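Local coordinates for protein transcriptional regulator (Mesorhizobium loti, PDB 3BHQ) that probably binds DNA at regulatory sites and controls transcription as a member of the TetR family, at residues Lys13-Phe25 with Ile38-His52. Residues are numbered along the deposited sequence; the frame is centred on the assembly and turned at random.
Sequences KDREIIQAATAAF and IATKAGASKQTVYKH. With EDO (1,2-ethanediol), chain E.
The His52 ring meets Asp14 at its edge: ND1 donates to Asp14 OD1 over 2.7 Å, nearly straight at 175° and within the ring plane. The carboxylate offers its syn lone pair but stands almost perpendicular to the ring, 89° between planes, while Thr48 CG2 lies over one ring face, offset toward the rim. Ile17 is a knob among Ile38, Ala42, Thr48 and Val49; with CG1 set anti to the carbonyl carbon (chi1 -65°), its CD1 ends 3.9 Å from Val49 CG2. This joins helix 9-28 to both helices of the predicted helix-turn-helix, whose turn shows a Schellman motif at Gly43 and a Ser45 N-cap bonded to Thr48 N. In return Ile38 sits among Ala20, Ala21, Ala24 and Phe25, its CG2 3.8 Å from Ala21 CB, and Phe25 also stacks on Phe60. Ala20 CB and Ala42 CB approach to 3.7 Å, evidence of close helix packing. At the turn, Lys13 NZ bonds weakly to Gly43 O (2.8 Å) and salt-bridges Glu16 OE1 (2.9 Å); a methionine here would probably leave the Glu16 carboxylate without this counter-charge and Gly43 O without its lysine donor. Lys41 reaches along Ala20 and Ala23, its NZ donating to ethanediol O1.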
ATOM      1  N   LYS A  13      32.744   2.234  -8.874  1.00 26.94           N
ATOM      2  CA  LYS A  13      32.177   1.614 -10.070  1.00 27.38           C
ATOM      3  C   LYS A  13      30.907   0.846  -9.756  1.00 23.88           C
ATOM      4  O   LYS A  13      29.940   0.955 -10.488  1.00 23.80           O
ATOM      5  CB  LYS A  13      33.187   0.729 -10.839  1.00 31.16           C
ATOM      6  CG  LYS A  13      33.822   1.427 -12.021  1.00 42.37           C
ATOM      7  CD  LYS A  13      32.780   1.572 -13.155  1.00 52.56           C
ATOM      8  CE  LYS A  13      33.055   2.764 -14.064  1.00 54.88           C
ATOM      9  NZ  LYS A  13      31.753   3.282 -14.581  1.00 55.90           N
ATOM     10  N   ASP A  14      30.894   0.083  -8.670  1.00 24.09           N
ATOM     11  CA  ASP A  14      29.679  -0.654  -8.275  1.00 23.59           C
ATOM     12  C   ASP A  14      28.488   0.269  -7.955  1.00 21.78           C
ATOM     13  O   ASP A  14      27.374  -0.006  -8.352  1.00 22.27           O
ATOM     14  CB  ASP A  14      29.940  -1.635  -7.124  1.00 25.72           C
ATOM     15  CG  ASP A  14      30.754  -2.865  -7.559  1.00 28.39           C
ATOM     16  OD1 ASP A  14      31.057  -3.071  -8.761  1.00 25.63           O
ATOM     17  OD2 ASP A  14      31.088  -3.654  -6.662  1.00 30.81           O
ATOM     18  N   ARG A  15      28.757   1.367  -7.263  1.00 24.04           N
ATOM     19  CA  ARG A  15      27.741   2.396  -7.021  1.00 25.92           C
ATOM     20  C   ARG A  15      27.209   2.966  -8.344  1.00 22.87           C
ATOM     21  O   ARG A  15      25.994   3.134  -8.499  1.00 23.61           O
ATOM     22  CB  ARG A  15      28.308   3.529  -6.152  1.00 28.43           C
ATOM     23  CG  ARG A  15      27.316   4.689  -5.895  1.00 30.18           C
ATOM     24  CD  ARG A  15      27.841   5.734  -4.904  1.00 35.33           C
ATOM     25  NE  ARG A  15      29.174   6.234  -5.231  1.00 42.23           N
ATOM     26  CZ  ARG A  15      29.462   7.083  -6.224  1.00 46.58           C
ATOM     27  NH1 ARG A  15      28.523   7.596  -7.033  1.00 49.43           N
ATOM     28  NH2 ARG A  15      30.733   7.438  -6.401  1.00 51.01           N
ATOM     29  N   GLU A  16      28.118   3.264  -9.282  1.00 21.59           N
ATOM     30  CA  GLU A  16      27.720   3.783 -10.604  1.00 23.03           C
ATOM     31  C   GLU A  16      26.857   2.792 -11.379  1.00 21.82           C
ATOM     32  O   GLU A  16      25.882   3.174 -12.029  1.00 21.46           O
ATOM     33  CB  GLU A  16      28.943   4.202 -11.420  1.00 24.36           C
ATOM     34  CG  GLU A  16      29.638   5.448 -10.853  1.00 26.56           C
ATOM     35  CD  GLU A  16      30.994   5.763 -11.447  1.00 27.15           C
ATOM     36  OE1 GLU A  16      31.551   4.973 -12.233  1.00 30.16           O
ATOM     37  OE2 GLU A  16      31.524   6.832 -11.084  1.00 39.28           O
ATOM     38  N   ILE A  17      27.228   1.509 -11.306  1.00 20.70           N
ATOM     39  CA  ILE A  17      26.464   0.460 -11.954  1.00 18.36           C
ATOM     40  C   ILE A  17      25.042   0.361 -11.343  1.00 18.69           C
ATOM     41  O   ILE A  17      24.066   0.258 -12.079  1.00 19.31           O
ATOM     42  CB  ILE A  17      27.200  -0.912 -11.895  1.00 17.49           C
ATOM     43  CG1 ILE A  17      28.486  -0.842 -12.711  1.00 18.22           C
ATOM     44  CG2 ILE A  17      26.303  -2.036 -12.394  1.00 16.46           C
ATOM     45  CD1 ILE A  17      29.471  -1.997 -12.413  1.00 19.77           C
ATOM     46  N   ILE A  18      24.955   0.345 -10.012  1.00 20.95           N
ATOM     47  CA  ILE A  18      23.649   0.274  -9.336  1.00 21.16           C
ATOM     48  C   ILE A  18      22.787   1.511  -9.660  1.00 20.62           C
ATOM     49  O   ILE A  18      21.588   1.398  -9.925  1.00 23.09           O
ATOM     50  CB  ILE A  18      23.805   0.058  -7.812  1.00 20.79           C
ATOM     51  CG1 ILE A  18      24.372  -1.336  -7.538  1.00 21.85           C
ATOM     52  CG2 ILE A  18      22.449   0.209  -7.106  1.00 23.03           C
ATOM     53  CD1 ILE A  18      24.956  -1.515  -6.149  1.00 25.77           C
ATOM     54  N   GLN A  19      23.417   2.675  -9.697  1.00 20.67           N
ATOM     55  CA  GLN A  19      22.705   3.922 -10.067  1.00 23.46           C
ATOM     56  C   GLN A  19      22.116   3.807 -11.492  1.00 20.76           C
ATOM     57  O   GLN A  19      20.941   4.140 -11.753  1.00 22.10           O
ATOM     58  CB  GLN A  19      23.676   5.092  -9.922  1.00 24.67           C
ATOM     59  CG  GLN A  19      23.113   6.472 -10.148  1.00 32.85           C
ATOM     60  CD  GLN A  19      24.189   7.573 -10.066  1.00 35.92           C
ATOM     61  OE1 GLN A  19      25.303   7.375  -9.535  1.00 50.09           O
ATOM     62  NE2 GLN A  19      23.851   8.742 -10.601  1.00 54.32           N
ATOM     63  N   ALA A  20      22.951   3.355 -12.445  1.00 21.51           N
ATOM     64  CA  ALA A  20      22.510   3.139 -13.808  1.00 21.08           C
ATOM     65  C   ALA A  20      21.417   2.098 -13.925  1.00 21.31           C
ATOM     66  O   ALA A  20      20.443   2.269 -14.644  1.00 21.13           O
ATOM     67  CB  ALA A  20      23.718   2.743 -14.704  1.00 21.08           C
ATOM     68  N   ALA A  21      21.557   1.003 -13.174  1.00 19.75           N
ATOM     69  CA  ALA A  21      20.575  -0.072 -13.197  1.00 18.73           C
ATOM     70  C   ALA A  21      19.235   0.406 -12.652  1.00 18.28           C
ATOM     71  O   ALA A  21      18.211   0.047 -13.170  1.00 19.42           O
ATOM     72  CB  ALA A  21      21.087  -1.295 -12.414  1.00 18.29           C
ATOM     73  N   THR A  22      19.305   1.198 -11.595  1.00 18.32           N
ATOM     74  CA  THR A  22      18.081   1.745 -10.951  1.00 20.02           C
ATOM     75  C   THR A  22      17.283   2.592 -11.929  1.00 22.41           C
ATOM     76  O   THR A  22      16.083   2.372 -12.133  1.00 23.44           O
ATOM     77  CB  THR A  22      18.407   2.590  -9.718  1.00 20.95           C
ATOM     78  OG1 THR A  22      19.166   1.836  -8.751  1.00 21.22           O
ATOM     79  CG2 THR A  22      17.104   3.083  -9.038  1.00 22.61           C
ATOM     80  N   ALA A  23      17.986   3.485 -12.623  1.00 21.34           N
ATOM     81  CA  ALA A  23      17.332   4.333 -13.641  1.00 20.63           C
ATOM     82  C   ALA A  23      16.781   3.505 -14.809  1.00 22.22           C
ATOM     83  O   ALA A  23      15.679   3.751 -15.307  1.00 23.65           O
ATOM     84  CB  ALA A  23      18.315   5.401 -14.150  1.00 22.99           C
ATOM     85  N   ALA A  24      17.571   2.525 -15.266  1.00 20.44           N
ATOM     86  CA  ALA A  24      17.184   1.657 -16.399  1.00 20.84           C
ATOM     87  C   ALA A  24      15.943   0.828 -16.099  1.00 22.71           C
ATOM     88  O   ALA A  24      15.006   0.780 -16.904  1.00 24.41           O
ATOM     89  CB  ALA A  24      18.369   0.738 -16.832  1.00 21.13           C
ATOM     90  N   PHE A  25      15.947   0.157 -14.943  1.00 22.52           N
ATOM     91  CA  PHE A  25      14.768  -0.600 -14.519  1.00 22.80           C
ATOM     92  C   PHE A  25      13.521   0.284 -14.381  1.00 22.26           C
ATOM     93  O   PHE A  25      12.469  -0.105 -14.857  1.00 26.56           O
ATOM     94  CB  PHE A  25      15.008  -1.377 -13.213  1.00 22.37           C
ATOM     95  CG  PHE A  25      15.983  -2.517 -13.325  1.00 21.98           C
ATOM     96  CD1 PHE A  25      15.871  -3.455 -14.357  1.00 22.32           C
ATOM     97  CD2 PHE A  25      16.970  -2.714 -12.358  1.00 22.22           C
ATOM     98  CE1 PHE A  25      16.757  -4.516 -14.458  1.00 23.39           C
ATOM     99  CE2 PHE A  25      17.865  -3.804 -12.443  1.00 21.32           C
ATOM    100  CZ  PHE A  25      17.747  -4.704 -13.494  1.00 22.17           C
ATOM    101  N   ILE A  38      22.885  -1.592 -19.299  1.00 20.58           N
ATOM    102  CA  ILE A  38      23.243  -1.028 -18.000  1.00 20.28           C
ATOM    103  C   ILE A  38      24.745  -0.727 -17.934  1.00 19.08           C
ATOM    104  O   ILE A  38      25.150   0.348 -17.462  1.00 20.27           O
ATOM    105  CB  ILE A  38      22.788  -1.948 -16.832  1.00 19.18           C
ATOM    106  CG1 ILE A  38      21.245  -1.920 -16.750  1.00 21.97           C
ATOM    107  CG2 ILE A  38      23.373  -1.471 -15.484  1.00 20.12           C
ATOM    108  CD1 ILE A  38      20.638  -3.048 -15.949  1.00 20.57           C
ATOM    109  N   ALA A  39      25.557  -1.661 -18.444  1.00 19.90           N
ATOM    110  CA  ALA A  39      27.011  -1.471 -18.496  1.00 19.23           C
ATOM    111  C   ALA A  39      27.335  -0.189 -19.249  1.00 20.50           C
ATOM    112  O   ALA A  39      28.095   0.662 -18.764  1.00 18.64           O
ATOM    113  CB  ALA A  39      27.731  -2.683 -19.159  1.00 20.01           C
ATOM    114  N   THR A  40      26.735  -0.028 -20.424  1.00 18.87           N
ATOM    115  CA  THR A  40      26.960   1.164 -21.243  1.00 21.14           C
ATOM    116  C   THR A  40      26.551   2.446 -20.513  1.00 21.79           C
ATOM    117  O   THR A  40      27.321   3.401 -20.458  1.00 22.85           O
ATOM    118  CB  THR A  40      26.228   1.038 -22.582  1.00 22.12           C
ATOM    119  OG1 THR A  40      26.728  -0.113 -23.265  1.00 25.09           O
ATOM    120  CG2 THR A  40      26.432   2.280 -23.438  1.00 24.23           C
ATOM    121  N   LYS A  41      25.358   2.434 -19.921  1.00 21.68           N
ATOM    122  CA  LYS A  41      24.839   3.579 -19.177  1.00 23.90           C
ATOM    123  C   LYS A  41      25.738   3.956 -17.995  1.00 22.06           C
ATOM    124  O   LYS A  41      25.905   5.136 -17.687  1.00 25.43           O
ATOM    125  CB  LYS A  41      23.407   3.281 -18.730  1.00 24.78           C
ATOM    126  CG  LYS A  41      22.679   4.394 -18.028  1.00 28.37           C
ATOM    127  CD  LYS A  41      21.291   3.903 -17.606  1.00 32.61           C
ATOM    128  CE  LYS A  41      20.557   4.958 -16.808  1.00 35.65           C
ATOM    129  NZ  LYS A  41      20.275   6.151 -17.687  1.00 42.28           N
ATOM    130  N   ALA A  42      26.323   2.947 -17.350  1.00 20.33           N
ATOM    131  CA  ALA A  42      27.202   3.138 -16.200  1.00 17.41           C
ATOM    132  C   ALA A  42      28.637   3.460 -16.546  1.00 20.12           C
ATOM    133  O   ALA A  42      29.399   3.804 -15.653  1.00 22.83           O
ATOM    134  CB  ALA A  42      27.206   1.862 -15.345  1.00 18.10           C
ATOM    135  N   GLY A  43      29.013   3.312 -17.811  1.00 21.74           N
ATOM    136  CA  GLY A  43      30.393   3.501 -18.226  1.00 21.59           C
ATOM    137  C   GLY A  43      31.305   2.411 -17.691  1.00 20.97           C
ATOM    138  O   GLY A  43      32.420   2.685 -17.251  1.00 22.61           O
ATOM    139  N   ALA A  44      30.791   1.181 -17.685  1.00 20.35           N
ATOM    140  CA  ALA A  44      31.511   0.008 -17.237  1.00 18.89           C
ATOM    141  C   ALA A  44      31.602  -0.997 -18.391  1.00 19.19           C
ATOM    142  O   ALA A  44      30.765  -0.987 -19.302  1.00 18.81           O
ATOM    143  CB  ALA A  44      30.784  -0.629 -16.053  1.00 18.98           C
ATOM    144  N   SER A  45      32.599  -1.875 -18.331  1.00 17.31           N
ATOM    145  CA  SER A  45      32.674  -2.973 -19.277  1.00 15.75           C
ATOM    146  C   SER A  45      31.603  -4.006 -18.910  1.00 16.89           C
ATOM    147  O   SER A  45      31.221  -4.162 -17.737  1.00 16.33           O
ATOM    148  CB  SER A  45      34.044  -3.623 -19.258  1.00 16.81           C
ATOM    149  OG  SER A  45      34.162  -4.412 -18.083  1.00 18.02           O
ATOM    150  N   LYS A  46      31.126  -4.732 -19.919  1.00 18.59           N
ATOM    151  CA  LYS A  46      30.171  -5.837 -19.763  1.00 19.98           C
ATOM    152  C   LYS A  46      30.765  -6.861 -18.780  1.00 16.94           C
ATOM    153  O   LYS A  46      30.070  -7.371 -17.901  1.00 18.14           O
ATOM    154  CB  LYS A  46      29.925  -6.464 -21.159  1.00 24.17           C
ATOM    155  CG  LYS A  46      29.094  -7.727 -21.209  1.00 29.06           C
ATOM    156  CD  LYS A  46      28.897  -8.206 -22.660  1.00 29.75           C
ATOM    157  CE  LYS A  46      28.174  -9.587 -22.671  1.00 44.24           C
ATOM    158  NZ  LYS A  46      27.447  -9.924 -23.938  1.00 45.95           N
ATOM    159  N   GLN A  47      32.048  -7.147 -18.959  1.00 18.60           N
ATOM    160  CA  GLN A  47      32.790  -8.070 -18.066  1.00 19.75           C
ATOM    161  C   GLN A  47      32.669  -7.692 -16.604  1.00 20.34           C
ATOM    162  O   GLN A  47      32.338  -8.536 -15.780  1.00 18.30           O
ATOM    163  CB  GLN A  47      34.259  -8.148 -18.455  1.00 21.85           C
ATOM    164  CG  GLN A  47      34.521  -9.193 -19.541  1.00 25.26           C
ATOM    165  CD  GLN A  47      34.660 -10.550 -18.954  1.00 26.78           C
ATOM    166  OE1 GLN A  47      33.742 -11.368 -19.018  1.00 31.21           O
ATOM    167  NE2 GLN A  47      35.796 -10.779 -18.302  1.00 28.56           N
ATOM    168  N   THR A  48      32.933  -6.416 -16.296  1.00 19.46           N
ATOM    169  CA  THR A  48      32.806  -5.955 -14.905  1.00 19.07           C
ATOM    170  C   THR A  48      31.399  -6.136 -14.350  1.00 20.33           C
ATOM    171  O   THR A  48      31.237  -6.631 -13.232  1.00 18.67           O
ATOM    172  CB  THR A  48      33.226  -4.493 -14.782  1.00 17.15           C
ATOM    173  OG1 THR A  48      34.598  -4.389 -15.122  1.00 21.73           O
ATOM    174  CG2 THR A  48      32.926  -3.949 -13.373  1.00 23.87           C
ATOM    175  N   VAL A  49      30.368  -5.773 -15.117  1.00 17.78           N
ATOM    176  CA  VAL A  49      28.983  -5.927 -14.642  1.00 17.56           C
ATOM    177  C   VAL A  49      28.643  -7.415 -14.354  1.00 18.21           C
ATOM    178  O   VAL A  49      28.129  -7.741 -13.284  1.00 17.71           O
ATOM    179  CB  VAL A  49      27.969  -5.223 -15.590  1.00 17.89           C
ATOM    180  CG1 VAL A  49      26.553  -5.358 -15.056  1.00 19.24           C
ATOM    181  CG2 VAL A  49      28.343  -3.745 -15.751  1.00 20.01           C
ATOM    182  N   TYR A  50      29.033  -8.331 -15.248  1.00 19.00           N
ATOM    183  CA  TYR A  50      28.824  -9.772 -15.011  1.00 18.88           C
ATOM    184  C   TYR A  50      29.638 -10.319 -13.835  1.00 19.25           C
ATOM    185  O   TYR A  50      29.114 -11.107 -13.036  1.00 19.21           O
ATOM    186  CB  TYR A  50      29.048 -10.602 -16.291  1.00 20.04           C
ATOM    187  CG  TYR A  50      27.852 -10.578 -17.234  1.00 21.06           C
ATOM    188  CD1 TYR A  50      26.733 -11.372 -17.000  1.00 29.50           C
ATOM    189  CD2 TYR A  50      27.853  -9.769 -18.366  1.00 21.86           C
ATOM    190  CE1 TYR A  50      25.637 -11.359 -17.878  1.00 28.77           C
ATOM    191  CE2 TYR A  50      26.750  -9.721 -19.234  1.00 27.73           C
ATOM    192  CZ  TYR A  50      25.667 -10.529 -18.998  1.00 30.68           C
ATOM    193  OH  TYR A  50      24.626 -10.501 -19.896  1.00 31.37           O
ATOM    194  N   LYS A  51      30.890  -9.885 -13.725  1.00 19.33           N
ATOM    195  CA  LYS A  51      31.764 -10.357 -12.646  1.00 19.72           C
ATOM    196  C   LYS A  51      31.227  -9.952 -11.268  1.00 19.72           C
ATOM    197  O   LYS A  51      31.282 -10.732 -10.293  1.00 19.38           O
ATOM    198  CB  LYS A  51      33.209  -9.865 -12.849  1.00 19.50           C
ATOM    199  CG  LYS A  51      33.943 -10.600 -13.970  1.00 20.53           C
ATOM    200  CD  LYS A  51      35.138  -9.828 -14.545  1.00 22.10           C
ATOM    201  CE  LYS A  51      36.292  -9.652 -13.578  1.00 22.67           C
ATOM    202  NZ  LYS A  51      37.463  -9.025 -14.263  1.00 17.16           N
ATOM    203  N   HIS A  52      30.714  -8.727 -11.190  1.00 19.58           N
ATOM    204  CA  HIS A  52      30.278  -8.151  -9.905  1.00 20.36           C
ATOM    205  C   HIS A  52      28.823  -8.361  -9.561  1.00 19.86           C
ATOM    206  O   HIS A  52      28.469  -8.357  -8.366  1.00 19.50           O
ATOM    207  CB  HIS A  52      30.604  -6.654  -9.871  1.00 20.37           C
ATOM    208  CG  HIS A  52      32.062  -6.359  -9.866  1.00 22.78           C
ATOM    209  ND1 HIS A  52      32.567  -5.120  -9.525  1.00 26.96           N
ATOM    210  CD2 HIS A  52      33.139  -7.162 -10.080  1.00 24.92           C
ATOM    211  CE1 HIS A  52      33.892  -5.161  -9.587  1.00 31.60           C
ATOM    212  NE2 HIS A  52      34.265  -6.384  -9.925  1.00 26.72           N
TER
HETATM  213  C1  EDO E 213      17.029   5.025 -18.551  1.00 46.80           C
HETATM  214  O1  EDO E 213      17.577   6.333 -18.341  1.00 57.40           O
HETATM  215  C2  EDO E 213      18.106   4.058 -19.020  1.00 40.84           C
HETATM  216  O2  EDO E 213      17.588   3.073 -19.916  1.00 32.73           O